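Local coordinates for Blr3880 protein (Bradyrhizobium japonicum, PDB 2OOD) that probably catalyses the zinc-dependent hydrolytic deamination of guanine, yielding xanthine and ammonia, at residues A[166-171]-A[213-218]; A[199-204]-A[227-232]; A[252-257]-A[278-283]; A[263-268]-A[286-291]; A[304-309]-A[347-352]. All blocks are in the same frame, centred on the assembly; numbering follows the deposited sequence.

In the fold
The five contacts illustrate how chemistry follows depth in the catalytic barrel of an amidohydrolase. Contact 2 is the core case, two neighbouring parallel strands zipped by backbone hydrogen bonds. Contact 1, partly buried, meets it where G166 N probably bonds to T204 O, and sets a loop against helix 213-225 by carbon contacts, with two carboxylates sharing a water. Contacts 3 and 4 use the two ends of helix 279-288: the buried start with capping side chains, the partly buried finish with glycines and C-H...O approaches. Contact 4 also meets contact 2, where K268 pairs with V231. Contact 5, touching contact 3 through F282 and F307, is partly buried on helix 335-352 beside the second subunit and relies on one asparagine amide.

Contact 1. Residues A[166-171]-A[213-218]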
# COMPACT_ATOMS: atom_id res chain seq x y z
N GLY A 166 -14.47 5.18 -26.28
CA GLY A 166 -14.64 6.45 -26.97
C GLY A 166 -14.30 7.68 -26.15
O GLY A 166 -14.64 7.77 -24.97
N ILE A 167 -13.60 8.63 -26.77
CA ILE A 167 -13.21 9.87 -26.11
C ILE A 167 -13.45 10.97 -27.15
O ILE A 167 -12.91 10.95 -28.25
CB ILE A 167 -11.73 9.83 -25.66
CG1 ILE A 167 -11.33 11.16 -25.02
CG2 ILE A 167 -10.82 9.51 -26.82
CD1 ILE A 167 -11.87 11.34 -23.62
N ASP A 168 -14.27 11.94 -26.75
CA ASP A 168 -14.70 13.04 -27.62
C ASP A 168 -14.05 14.41 -27.42
O ASP A 168 -13.54 15.01 -28.37
CB ASP A 168 -16.22 13.18 -27.46
CG ASP A 168 -16.91 13.52 -28.74
OD1 ASP A 168 -18.16 13.44 -28.80
OD2 ASP A 168 -16.18 13.86 -29.69
N ARG A 169 -14.09 14.92 -26.19
CA ARG A 169 -13.54 16.22 -25.83
C ARG A 169 -12.38 16.08 -24.85
O ARG A 169 -12.06 14.99 -24.39
CB ARG A 169 -14.59 17.08 -25.13
CG ARG A 169 -16.00 16.99 -25.67
CD ARG A 169 -16.97 17.55 -24.63
NE ARG A 169 -18.22 18.03 -25.23
CZ ARG A 169 -19.27 18.50 -24.56
NH1 ARG A 169 -19.26 18.58 -23.22
NH2 ARG A 169 -20.35 18.91 -25.22
N ASN A 170 -11.78 17.22 -24.53
CA ASN A 170 -10.69 17.30 -23.56
C ASN A 170 -9.54 16.29 -23.68
O ASN A 170 -9.04 15.79 -22.67
CB ASN A 170 -11.28 17.23 -22.15
CG ASN A 170 -12.15 18.44 -21.82
OD1 ASN A 170 -11.72 19.59 -22.00
ND2 ASN A 170 -13.37 18.20 -21.34
N ALA A 171 -9.11 16.01 -24.91
CA ALA A 171 -8.00 15.09 -25.14
C ALA A 171 -7.33 15.47 -26.46
O ALA A 171 -7.95 16.10 -27.31
CB ALA A 171 -8.50 13.65 -25.20
N PRO A 213 -22.29 15.30 -25.97
CA PRO A 213 -23.61 14.67 -25.95
C PRO A 213 -23.87 13.79 -27.17
O PRO A 213 -24.77 12.94 -27.14
CB PRO A 213 -24.57 15.85 -25.82
CG PRO A 213 -23.81 16.98 -26.43
CD PRO A 213 -22.41 16.77 -25.91
N GLU A 214 -23.11 13.99 -28.26
CA GLU A 214 -23.31 13.14 -29.44
C GLU A 214 -22.72 11.75 -29.16
O GLU A 214 -23.34 10.72 -29.46
CB GLU A 214 -22.64 13.73 -30.69
CG GLU A 214 -23.13 15.11 -31.08
CD GLU A 214 -22.29 16.22 -30.46
OE1 GLU A 214 -21.09 16.33 -30.85
OE2 GLU A 214 -22.82 16.96 -29.59
N LEU A 215 -21.51 11.74 -28.59
CA LEU A 215 -20.84 10.49 -28.26
C LEU A 215 -21.69 9.68 -27.28
O LEU A 215 -21.83 8.46 -27.43
CB LEU A 215 -19.47 10.78 -27.64
CG LEU A 215 -18.64 9.56 -27.23
CD1 LEU A 215 -18.43 8.66 -28.42
CD2 LEU A 215 -17.30 10.01 -26.65
N LEU A 216 -22.27 10.34 -26.29
CA LEU A 216 -23.10 9.64 -25.32
C LEU A 216 -24.41 9.22 -25.97
O LEU A 216 -25.00 8.21 -25.58
CB LEU A 216 -23.37 10.51 -24.10
CG LEU A 216 -22.17 10.76 -23.19
CD1 LEU A 216 -22.54 11.75 -22.10
CD2 LEU A 216 -21.72 9.45 -22.58
N LYS A 217 -24.86 9.98 -26.96
CA LYS A 217 -26.11 9.64 -27.64
C LYS A 217 -25.83 8.38 -28.48
O LYS A 217 -26.72 7.54 -28.68
CB LYS A 217 -26.59 10.80 -28.52
CG LYS A 217 -28.05 10.67 -28.93
CD LYS A 217 -28.58 11.89 -29.70
CE LYS A 217 -28.98 13.08 -28.78
NZ LYS A 217 -27.84 13.83 -28.14
N ALA A 218 -24.59 8.26 -28.94
CA ALA A 218 -24.16 7.11 -29.73
C ALA A 218 -24.16 5.87 -28.84
O ALA A 218 -24.61 4.79 -29.25
CB ALA A 218 -22.77 7.36 -30.30
O HOH W 1 -18.19 15.48 -31.14
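Two flat groups of the loop, the R169 guanidinium and the D168 carboxylate, meet the first turn of helix 213-225 in different ways. P213 N lies over one face of the guanidinium, and R169 NH2 is nearest P213 CD (3.0 Å), the two side chains crossing at about a right angle. R169 is extended from CG to NE, which carries the charge across to the proline, while NH1 makes a salt bridge to E248. The carboxylate of D168 instead lies beside a leucine: OD1 is 3.2 Å from L215 CB, and D168 CB is 3.4 Å from L215 CD2, the two side chains sliding past each other in opposite directions. CG of L215 stands anti to its backbone N (chi1 179°), and its branch continues from there to CD2, which reaches 3.8 Å from G166 C.

The setting is the (beta/alpha)8 barrel of the amidohydrolases. The loop leaves strand 160-166 on the side of the barrel that holds the substrate, with the I167 side chain about 7 Å from the bound guanine, and the helix follows strand 199-205. S212, just ahead of the helix, ties the two parts together, since its OG is hydrogen-bonded both to D168 OD1 and to the backbone N of L215.

A water lies 3.0 Å from D168 OD2 and equally far from E214 OE1, although more acceptors surround it than it has protons. The two carboxylates come to 4.6 Å between D168 OD1 and E214 OE1, a proximity that would probably raise the proton affinity of at least one.

Contact 2. Residues A[199-204]-A[227-232]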
# COMPACT_ATOMS: atom_id res chain seq x y z
N ASN A 199 -15.81 -14.04 -24.22
CA ASN A 199 -15.70 -12.59 -24.41
C ASN A 199 -17.04 -11.86 -24.28
O ASN A 199 -18.04 -12.28 -24.86
CB ASN A 199 -15.10 -12.26 -25.78
CG ASN A 199 -13.63 -12.63 -25.90
OD1 ASN A 199 -12.84 -12.37 -24.99
ND2 ASN A 199 -13.26 -13.22 -27.02
N LEU A 200 -17.05 -10.75 -23.53
CA LEU A 200 -18.25 -9.94 -23.33
C LEU A 200 -17.92 -8.50 -23.68
O LEU A 200 -16.87 -7.99 -23.27
CB LEU A 200 -18.71 -10.04 -21.87
CG LEU A 200 -19.09 -11.45 -21.41
CD1 LEU A 200 -19.37 -11.47 -19.94
CD2 LEU A 200 -20.29 -11.93 -22.20
N TYR A 201 -18.79 -7.84 -24.43
CA TYR A 201 -18.54 -6.46 -24.85
C TYR A 201 -19.19 -5.38 -23.98
O TYR A 201 -20.32 -5.52 -23.54
CB TYR A 201 -19.01 -6.26 -26.29
CG TYR A 201 -18.45 -5.01 -26.91
CD1 TYR A 201 -17.18 -5.00 -27.48
CD2 TYR A 201 -19.16 -3.82 -26.89
CE1 TYR A 201 -16.63 -3.83 -28.01
CE2 TYR A 201 -18.61 -2.65 -27.42
CZ TYR A 201 -17.35 -2.66 -27.97
OH TYR A 201 -16.79 -1.50 -28.46
N ALA A 202 -18.47 -4.28 -23.77
CA ALA A 202 -19.01 -3.19 -22.97
C ALA A 202 -18.93 -1.87 -23.72
O ALA A 202 -17.84 -1.44 -24.12
CB ALA A 202 -18.25 -3.08 -21.66
N ILE A 203 -20.09 -1.24 -23.93
CA ILE A 203 -20.15 0.06 -24.60
C ILE A 203 -19.30 0.91 -23.68
O ILE A 203 -19.56 0.97 -22.48
CB ILE A 203 -21.58 0.63 -24.59
CG1 ILE A 203 -22.58 -0.41 -25.09
CG2 ILE A 203 -21.63 1.89 -25.45
CD1 ILE A 203 -22.45 -0.73 -26.54
N THR A 204 -18.29 1.59 -24.21
CA THR A 204 -17.44 2.35 -23.32
C THR A 204 -17.15 3.82 -23.52
O THR A 204 -16.16 4.19 -24.16
CB THR A 204 -16.08 1.65 -23.15
OG1 THR A 204 -16.29 0.29 -22.74
CG2 THR A 204 -15.24 2.35 -22.10
N PRO A 227 -29.02 -4.68 -26.32
CA PRO A 227 -29.41 -4.76 -24.91
C PRO A 227 -28.55 -5.67 -24.03
O PRO A 227 -28.44 -5.44 -22.82
CB PRO A 227 -30.86 -5.23 -24.98
CG PRO A 227 -30.88 -6.06 -26.22
CD PRO A 227 -30.11 -5.18 -27.18
N ASP A 228 -27.94 -6.69 -24.62
CA ASP A 228 -27.13 -7.63 -23.85
C ASP A 228 -25.75 -7.09 -23.49
O ASP A 228 -25.10 -7.62 -22.58
CB ASP A 228 -26.97 -8.94 -24.62
CG ASP A 228 -26.57 -10.10 -23.72
OD1 ASP A 228 -27.37 -10.46 -22.82
OD2 ASP A 228 -25.45 -10.64 -23.91
N CYS A 229 -25.31 -6.05 -24.19
CA CYS A 229 -24.00 -5.47 -23.92
C CYS A 229 -23.91 -4.69 -22.61
O CYS A 229 -24.89 -4.10 -22.15
CB CYS A 229 -23.59 -4.54 -25.06
SG CYS A 229 -22.96 -5.35 -26.53
N TRP A 230 -22.72 -4.69 -22.02
CA TRP A 230 -22.43 -3.98 -20.79
C TRP A 230 -22.13 -2.51 -21.11
O TRP A 230 -21.92 -2.15 -22.28
CB TRP A 230 -21.20 -4.58 -20.10
CG TRP A 230 -21.46 -5.76 -19.21
CD1 TRP A 230 -21.28 -5.80 -17.86
CD2 TRP A 230 -21.87 -7.08 -19.59
NE1 TRP A 230 -21.56 -7.06 -17.38
CE2 TRP A 230 -21.93 -7.86 -18.43
CE3 TRP A 230 -22.21 -7.68 -20.82
CZ2 TRP A 230 -22.30 -9.21 -18.44
CZ3 TRP A 230 -22.58 -9.02 -20.83
CH2 TRP A 230 -22.63 -9.77 -19.65
N VAL A 231 -22.10 -1.68 -20.08
CA VAL A 231 -21.76 -0.26 -20.21
C VAL A 231 -20.70 -0.02 -19.14
O VAL A 231 -20.92 -0.31 -17.96
CB VAL A 231 -22.97 0.68 -19.97
CG1 VAL A 231 -22.59 2.11 -20.27
CG2 VAL A 231 -24.14 0.26 -20.83
N ASN A 232 -19.55 0.50 -19.54
CA ASN A 232 -18.44 0.72 -18.62
C ASN A 232 -17.93 2.15 -18.73
O ASN A 232 -17.64 2.63 -19.82
CB ASN A 232 -17.33 -0.28 -18.96
CG ASN A 232 -16.11 -0.14 -18.08
OD1 ASN A 232 -16.21 0.04 -16.87
ND2 ASN A 232 -14.93 -0.25 -18.69
O HOH W 2 -14.87 -1.59 -21.26
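W230 and L200 meet across the parallel strands of the beta-alpha-beta unit 199-205, 213-225, 230-234: L200 CB lies over one face of the indole, and L200 CD1 reaches W230 CH2 at 3.7 Å. L200 CG stands anti to the carbonyl carbon (chi1 -61°), which starts its branches toward the ring. Beside them three successive backbone bonds close the pair: W230 N donates to Y201 O at 3.0 Å, I203 N to W230 O at 2.6 Å, and N232 N to I203 O at 3.0 Å. A202 and W230 share one face of the sheet, I203 and V231 the other.

The less direct part, though also buried, is at T204 and N232, where a water joins the side chains. It donates to T204 OG1 at 2.8 Å and accepts from N232 ND2 at 2.9 Å, while T204 OG1 donates to A202 O at 2.7 Å. An alanine in place of T204 would probably leave this water without its threonine partner and A202 O without that donor.

The N232 side chain lies about 5 Å from that of the zinc ligand H79. Strand 160-166 flanks 199-205, and K268, leading into strand 269-272, pairs with V231. Helix 179-193 covers Y201 and C229, and strand 132-138 touches T204 and N232.

Contact 3. Residues A[252-257]-A[278-283]; sequences CQDYLG and SNNEFR
One hydrogen bond joins the two segments: L256 N donates to E281 OE2 at 3.0 Å, almost straight at 171° and nearly along the C-O axis of the acceptor. E281 CG stands anti to the carbonyl carbon (chi1 -75°) and the chain runs extended beyond it, which carries the carboxylate across. Local to the second helix, OE1 takes S278 N at 2.8 Å through its anti lone pair, and S278 OG accepts from E281 N at 3.0 Å, completing a capping box. The first helix has its own cap, D254, whose OD1 accepts weakly from G257 N.

Both helices belong to the (beta/alpha)8 barrel, one on each side of strand 269-272 in the chain; Y255 OH is hydrogen-bonded to E241, and its side chain lies about 6 Å from the bound guanine.

Among the charged groups, D254 and E281 meet tip to tip, their carboxylate planes 19° apart and D254 OD1 4.0 Å from E281 OE2. R284 forms a salt bridge with D254 and probably offsets the repulsion. A water 2.9 Å from D254 OD2 and 2.7 Å from S278 OG links the two N-caps.

The aliphatic parts also meet, L256 CB lying 3.9 Å from E281 CG. An alanine in place of E281 would probably leave L256 N and S278 N without these acceptors and open a gap beside D254.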
# COMPACT_ATOMS: atom_id res chain seq x y z
N CYS A 252 -27.46 19.16 -16.82
CA CYS A 252 -27.58 18.03 -15.89
C CYS A 252 -27.24 18.43 -14.45
O CYS A 252 -26.33 19.22 -14.20
CB CYS A 252 -26.69 16.86 -16.37
SG CYS A 252 -27.33 15.95 -17.85
N GLN A 253 -27.98 17.85 -13.50
CA GLN A 253 -27.82 18.16 -12.07
C GLN A 253 -26.62 17.53 -11.38
O GLN A 253 -25.90 18.20 -10.63
CB GLN A 253 -29.11 17.78 -11.34
CG GLN A 253 -30.35 18.04 -12.19
CD GLN A 253 -30.29 19.42 -12.84
OE1 GLN A 253 -30.31 20.44 -12.13
NE2 GLN A 253 -30.20 19.46 -14.18
N ASP A 254 -26.41 16.23 -11.60
CA ASP A 254 -25.28 15.53 -11.00
C ASP A 254 -24.57 14.64 -12.02
O ASP A 254 -25.10 14.35 -13.09
CB ASP A 254 -25.73 14.71 -9.78
CG ASP A 254 -27.01 13.93 -10.04
OD1 ASP A 254 -27.19 13.44 -11.18
OD2 ASP A 254 -27.83 13.78 -9.10
N TYR A 255 -23.36 14.20 -11.68
CA TYR A 255 -22.58 13.36 -12.58
C TYR A 255 -23.38 12.15 -13.08
O TYR A 255 -23.39 11.85 -14.28
CB TYR A 255 -21.29 12.92 -11.90
CG TYR A 255 -20.14 12.66 -12.84
CD1 TYR A 255 -18.86 13.10 -12.54
CD2 TYR A 255 -20.32 11.94 -14.02
CE1 TYR A 255 -17.78 12.83 -13.38
CE2 TYR A 255 -19.25 11.66 -14.87
CZ TYR A 255 -17.98 12.11 -14.55
OH TYR A 255 -16.91 11.80 -15.37
N LEU A 256 -24.06 11.46 -12.17
CA LEU A 256 -24.86 10.30 -12.56
C LEU A 256 -25.98 10.74 -13.50
O LEU A 256 -26.41 9.97 -14.36
CB LEU A 256 -25.45 9.62 -11.32
CG LEU A 256 -26.33 8.39 -11.52
CD1 LEU A 256 -25.53 7.28 -12.17
CD2 LEU A 256 -26.86 7.91 -10.19
N GLY A 257 -26.45 11.97 -13.33
CA GLY A 257 -27.53 12.48 -14.16
C GLY A 257 -27.18 12.54 -15.63
O GLY A 257 -28.05 12.37 -16.49
N SER A 278 -23.25 11.49 -4.35
CA SER A 278 -24.13 11.90 -3.25
C SER A 278 -24.95 10.69 -2.80
O SER A 278 -25.01 9.69 -3.51
CB SER A 278 -25.09 12.98 -3.72
OG SER A 278 -25.90 12.51 -4.79
N ASN A 279 -25.58 10.77 -1.64
CA ASN A 279 -26.39 9.67 -1.15
C ASN A 279 -27.54 9.44 -2.12
O ASN A 279 -28.00 8.32 -2.30
CB ASN A 279 -26.95 9.96 0.23
CG ASN A 279 -25.87 10.12 1.26
OD1 ASN A 279 -26.12 10.17 2.46
ND2 ASN A 279 -24.63 10.21 0.78
N ASN A 280 -27.99 10.53 -2.74
CA ASN A 280 -29.07 10.46 -3.71
C ASN A 280 -28.60 9.63 -4.90
O ASN A 280 -29.31 8.75 -5.38
CB ASN A 280 -29.46 11.87 -4.16
CG ASN A 280 -30.56 11.86 -5.20
OD1 ASN A 280 -31.58 11.18 -5.04
ND2 ASN A 280 -30.37 12.61 -6.28
N GLU A 281 -27.39 9.92 -5.38
CA GLU A 281 -26.84 9.19 -6.51
C GLU A 281 -26.69 7.71 -6.17
O GLU A 281 -26.96 6.85 -6.99
CB GLU A 281 -25.50 9.81 -6.95
CG GLU A 281 -25.66 11.12 -7.70
CD GLU A 281 -24.34 11.79 -8.03
OE1 GLU A 281 -23.59 12.11 -7.08
OE2 GLU A 281 -24.05 12.00 -9.23
N PHE A 282 -26.27 7.42 -4.94
CA PHE A 282 -26.12 6.03 -4.54
C PHE A 282 -27.50 5.37 -4.56
O PHE A 282 -27.66 4.29 -5.12
CB PHE A 282 -25.52 5.91 -3.13
CG PHE A 282 -24.02 5.90 -3.11
CD1 PHE A 282 -23.30 4.95 -3.82
CD2 PHE A 282 -23.31 6.81 -2.34
CE1 PHE A 282 -21.90 4.90 -3.76
CE2 PHE A 282 -21.91 6.77 -2.27
CZ PHE A 282 -21.21 5.80 -2.99
N ARG A 283 -28.49 6.01 -3.95
CA ARG A 283 -29.83 5.45 -3.92
C ARG A 283 -30.39 5.20 -5.31
O ARG A 283 -31.05 4.20 -5.54
CB ARG A 283 -30.80 6.36 -3.14
CG ARG A 283 -30.65 6.30 -1.62
CD ARG A 283 -31.86 6.94 -0.91
NE ARG A 283 -32.10 8.31 -1.38
CZ ARG A 283 -31.49 9.40 -0.89
NH1 ARG A 283 -30.60 9.29 0.09
NH2 ARG A 283 -31.75 10.59 -1.43
O HOH W 3 -27.05 14.32 -6.41

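Contact 4. Residues A[263-268]-A[286-291]; sequences DLVGPK and SKKGAA
The carbonyl oxygen of K288 is approached by two carbons of the facing loop, G266 CA at 3.5 Å in a C-H...O contact and P267 CD at 3.4 Å. This is the place where helix 279-288 ends and the chain turns toward strand 291-294 of the (beta/alpha)8 barrel. G289 makes the turn: it is the first residue to leave helical angles, with a positive phi of 87°, and a side chain there would be jammed against the K288 carbonyl oxygen.

The facing loop has just ended a helix too. D263 is the C-prime residue of a Schellman motif closing helix 255-260, and the chain then runs to strand 269-272. No conventional hydrogen bond spans the contact. A second C-H...O approach, A290 CA to G266 O at 3.4 Å, runs in the reverse direction to the first and brings the two backbones close, G266 and A290 having their CA atoms 4.5 Å apart. A CB on G289 would point toward P267, whereas one on G266 would point away and run into P267 CD of its own loop.

Side chains contribute at one edge. K288 and V265 cross at about a right angle, with K288 CD 3.8 Å from V265 CG1. Beyond CD the lysine bends at chi4 (58°), which turns NZ away, and its charge is taken by a salt bridge to E260. P267 and the carbonyl of G289 both meet Y390, the latter by a hydrogen bond to its hydroxyl. V265 CG1 also touches A290 CB, at 3.5 Å.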
# COMPACT_ATOMS: atom_id res chain seq x y z
N ASP A 263 -30.04 6.92 -20.84
CA ASP A 263 -30.41 5.54 -20.49
C ASP A 263 -29.25 4.56 -20.33
O ASP A 263 -29.42 3.36 -20.57
CB ASP A 263 -31.38 4.96 -21.52
CG ASP A 263 -32.60 5.82 -21.73
OD1 ASP A 263 -33.30 6.11 -20.72
OD2 ASP A 263 -32.86 6.20 -22.89
N LEU A 264 -28.09 5.05 -19.93
CA LEU A 264 -26.94 4.19 -19.74
C LEU A 264 -26.96 3.51 -18.36
O LEU A 264 -26.42 2.42 -18.20
CB LEU A 264 -25.65 4.99 -19.91
CG LEU A 264 -25.45 5.64 -21.27
CD1 LEU A 264 -24.13 6.39 -21.30
CD2 LEU A 264 -25.49 4.57 -22.36
N VAL A 265 -27.58 4.16 -17.38
CA VAL A 265 -27.63 3.61 -16.03
C VAL A 265 -28.69 2.54 -15.84
O VAL A 265 -29.87 2.77 -16.11
CB VAL A 265 -27.85 4.70 -14.97
CG1 VAL A 265 -27.92 4.08 -13.59
CG2 VAL A 265 -26.71 5.70 -15.02
N GLY A 266 -28.25 1.38 -15.37
CA GLY A 266 -29.14 0.25 -15.14
C GLY A 266 -28.28 -1.00 -15.03
O GLY A 266 -27.07 -0.87 -14.81
N PRO A 267 -28.85 -2.21 -15.17
CA PRO A 267 -28.04 -3.43 -15.06
C PRO A 267 -26.87 -3.45 -16.03
O PRO A 267 -26.98 -2.97 -17.16
CB PRO A 267 -29.05 -4.53 -15.36
CG PRO A 267 -30.31 -3.98 -14.78
CD PRO A 267 -30.28 -2.54 -15.27
N LYS A 268 -25.74 -4.00 -15.57
CA LYS A 268 -24.54 -4.10 -16.39
C LYS A 268 -23.81 -2.78 -16.61
O LYS A 268 -22.96 -2.68 -17.49
CB LYS A 268 -24.87 -4.75 -17.74
CG LYS A 268 -25.27 -6.22 -17.64
CD LYS A 268 -25.55 -6.83 -19.00
CE LYS A 268 -25.96 -8.28 -18.89
NZ LYS A 268 -26.13 -8.92 -20.22
N SER A 286 -28.70 2.08 -6.76
CA SER A 286 -29.22 0.92 -6.06
C SER A 286 -30.57 0.54 -6.67
O SER A 286 -30.85 -0.64 -6.92
CB SER A 286 -29.39 1.23 -4.57
OG SER A 286 -29.98 0.15 -3.88
N LYS A 287 -31.40 1.54 -6.91
CA LYS A 287 -32.74 1.35 -7.48
C LYS A 287 -32.71 0.81 -8.91
O LYS A 287 -33.41 -0.14 -9.23
CB LYS A 287 -33.50 2.67 -7.42
CG LYS A 287 -34.95 2.61 -7.89
CD LYS A 287 -35.79 1.67 -7.02
CE LYS A 287 -37.29 2.02 -7.09
NZ LYS A 287 -37.88 1.96 -8.48
N LYS A 288 -31.90 1.42 -9.78
CA LYS A 288 -31.82 0.99 -11.17
C LYS A 288 -30.97 -0.27 -11.37
O LYS A 288 -30.99 -0.87 -12.45
CB LYS A 288 -31.27 2.11 -12.05
CG LYS A 288 -32.11 3.38 -12.06
CD LYS A 288 -31.70 4.29 -13.21
CE LYS A 288 -32.52 5.57 -13.26
NZ LYS A 288 -32.39 6.33 -11.99
N GLY A 289 -30.22 -0.66 -10.35
CA GLY A 289 -29.39 -1.85 -10.44
C GLY A 289 -28.00 -1.62 -11.02
O GLY A 289 -27.32 -2.57 -11.39
N ALA A 290 -27.59 -0.36 -11.11
CA ALA A 290 -26.27 -0.03 -11.64
C ALA A 290 -25.22 -0.33 -10.57
O ALA A 290 -25.54 -0.42 -9.39
CB ALA A 290 -26.22 1.43 -12.04
N ALA A 291 -23.96 -0.48 -10.98
CA ALA A 291 -22.91 -0.79 -10.02
C ALA A 291 -21.77 0.21 -10.02
O ALA A 291 -21.50 0.87 -11.01
CB ALA A 291 -22.37 -2.18 -10.30

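Contact 5. Residues A[304-309]-A[347-352]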
# COMPACT_ATOMS: atom_id res chain seq x y z
N SER A 304 -7.56 11.42 -5.24
CA SER A 304 -9.01 11.51 -5.40
C SER A 304 -9.73 11.61 -4.07
O SER A 304 -10.59 12.48 -3.89
CB SER A 304 -9.54 10.30 -6.17
OG SER A 304 -8.93 10.22 -7.45
N GLY A 305 -9.40 10.72 -3.14
CA GLY A 305 -10.03 10.76 -1.84
C GLY A 305 -10.43 9.41 -1.28
O GLY A 305 -9.94 8.37 -1.71
N LEU A 306 -11.35 9.43 -0.32
CA LEU A 306 -11.82 8.21 0.33
C LEU A 306 -13.23 7.81 -0.07
O LEU A 306 -14.21 8.46 0.30
CB LEU A 306 -11.76 8.38 1.85
CG LEU A 306 -10.42 8.82 2.47
CD1 LEU A 306 -10.62 9.08 3.95
CD2 LEU A 306 -9.37 7.74 2.26
N PHE A 307 -13.33 6.73 -0.84
CA PHE A 307 -14.61 6.21 -1.28
C PHE A 307 -15.43 5.84 -0.05
O PHE A 307 -14.93 5.17 0.85
CB PHE A 307 -14.39 4.97 -2.15
CG PHE A 307 -15.66 4.28 -2.57
CD1 PHE A 307 -16.49 4.84 -3.53
CD2 PHE A 307 -16.03 3.08 -1.98
CE1 PHE A 307 -17.67 4.20 -3.90
CE2 PHE A 307 -17.21 2.43 -2.35
CZ PHE A 307 -18.03 3.00 -3.31
N ARG A 308 -16.69 6.26 -0.02
CA ARG A 308 -17.55 5.98 1.12
C ARG A 308 -18.11 4.56 1.07
O ARG A 308 -19.27 4.33 0.75
CB ARG A 308 -18.68 7.01 1.18
CG ARG A 308 -18.17 8.44 1.38
CD ARG A 308 -19.17 9.47 0.88
NE ARG A 308 -20.43 9.39 1.59
CZ ARG A 308 -21.61 9.72 1.07
NH1 ARG A 308 -21.70 10.15 -0.17
NH2 ARG A 308 -22.70 9.63 1.81
N LEU A 309 -17.25 3.60 1.41
CA LEU A 309 -17.61 2.20 1.41
C LEU A 309 -18.83 1.89 2.26
O LEU A 309 -19.70 1.11 1.86
CB LEU A 309 -16.41 1.38 1.90
CG LEU A 309 -16.55 -0.14 1.98
CD1 LEU A 309 -16.97 -0.69 0.62
CD2 LEU A 309 -15.23 -0.74 2.43
N MSE A 347 -10.88 2.07 7.15
CA MSE A 347 -10.57 2.34 8.54
C MSE A 347 -10.50 3.84 8.78
O MSE A 347 -10.85 4.31 9.86
CB MSE A 347 -9.26 1.68 8.96
CG MSE A 347 -9.38 0.18 9.25
SE MSE A 347 -10.83 -0.30 10.50
CE MSE A 347 -10.26 0.77 12.04
N CYS A 348 -10.04 4.58 7.78
CA CYS A 348 -9.99 6.02 7.92
C CYS A 348 -11.42 6.52 7.99
O CYS A 348 -11.69 7.50 8.67
CB CYS A 348 -9.25 6.66 6.75
SG CYS A 348 -7.47 6.40 6.77
N ASN A 349 -12.32 5.84 7.29
CA ASN A 349 -13.74 6.20 7.29
C ASN A 349 -14.37 5.89 8.66
O ASN A 349 -15.26 6.61 9.12
CB ASN A 349 -14.53 5.42 6.23
CG ASN A 349 -14.30 5.93 4.83
OD1 ASN A 349 -13.75 7.01 4.62
ND2 ASN A 349 -14.74 5.15 3.85
N ASN A 350 -13.92 4.82 9.29
CA ASN A 350 -14.43 4.42 10.59
C ASN A 350 -14.19 5.53 11.61
O ASN A 350 -15.03 5.80 12.47
CB ASN A 350 -13.73 3.14 11.05
CG ASN A 350 -14.22 2.65 12.39
OD1 ASN A 350 -15.31 2.10 12.50
ND2 ASN A 350 -13.41 2.85 13.42
N THR A 351 -13.03 6.18 11.52
CA THR A 351 -12.67 7.24 12.44
C THR A 351 -13.50 8.49 12.18
O THR A 351 -13.79 9.25 13.10
CB THR A 351 -11.16 7.57 12.33
OG1 THR A 351 -10.41 6.39 12.65
CG2 THR A 351 -10.78 8.67 13.30
N LEU A 352 -13.90 8.70 10.93
CA LEU A 352 -14.70 9.87 10.58
C LEU A 352 -16.18 9.73 10.96
O LEU A 352 -16.89 10.72 11.08
CB LEU A 352 -14.62 10.13 9.07
CG LEU A 352 -13.25 10.47 8.48
CD1 LEU A 352 -13.37 10.55 6.97
CD2 LEU A 352 -12.74 11.77 9.06
O HOH W 4 -15.07 8.71 3.08
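Opposite N349, the backbone of F307, R308 and L309 folds into an inverse gamma turn centred on R308, with L309 N donating to F307 O at 2.9 Å just where helix 309-312 begins. The same F307 O takes a second bond, from N349 ND2 at 3.0 Å, so two donors grip it from opposite faces of its carbonyl plane. N349 CG stands anti to the carbonyl carbon (chi1 -76°), which starts the side chain toward the loop. The amide is well set for the bond: F307 O lies only 2° out of its plane, and the N-H...O angle is 152°.

The other end of the amide is occupied as well. A water donates to N349 OD1 at 2.6 Å and to L306 O at 2.9 Å, bridging the helix and the loop a second time. L306 and N349 slide past each other in opposite directions, with L306 CB 3.7 Å from N349 OD1. Farther out, L306 CD1 rests on C348 CB at 3.9 Å and comes to 4.3 Å from L352 CD1.

The loop leads from helix 296-301 to helix 309-312, and F307 stacks on F294, from strand 291-294. Helix 335-352 faces the second subunit, where T351 OG1 bonds to G303 O and C348 packs on L300, both of that other chain. N349 ND2 also donates to N370 OD1, so the buried amide, holding F307 O, N370 and the water together, is probably fixed in its rotation and joins three parts of the chain.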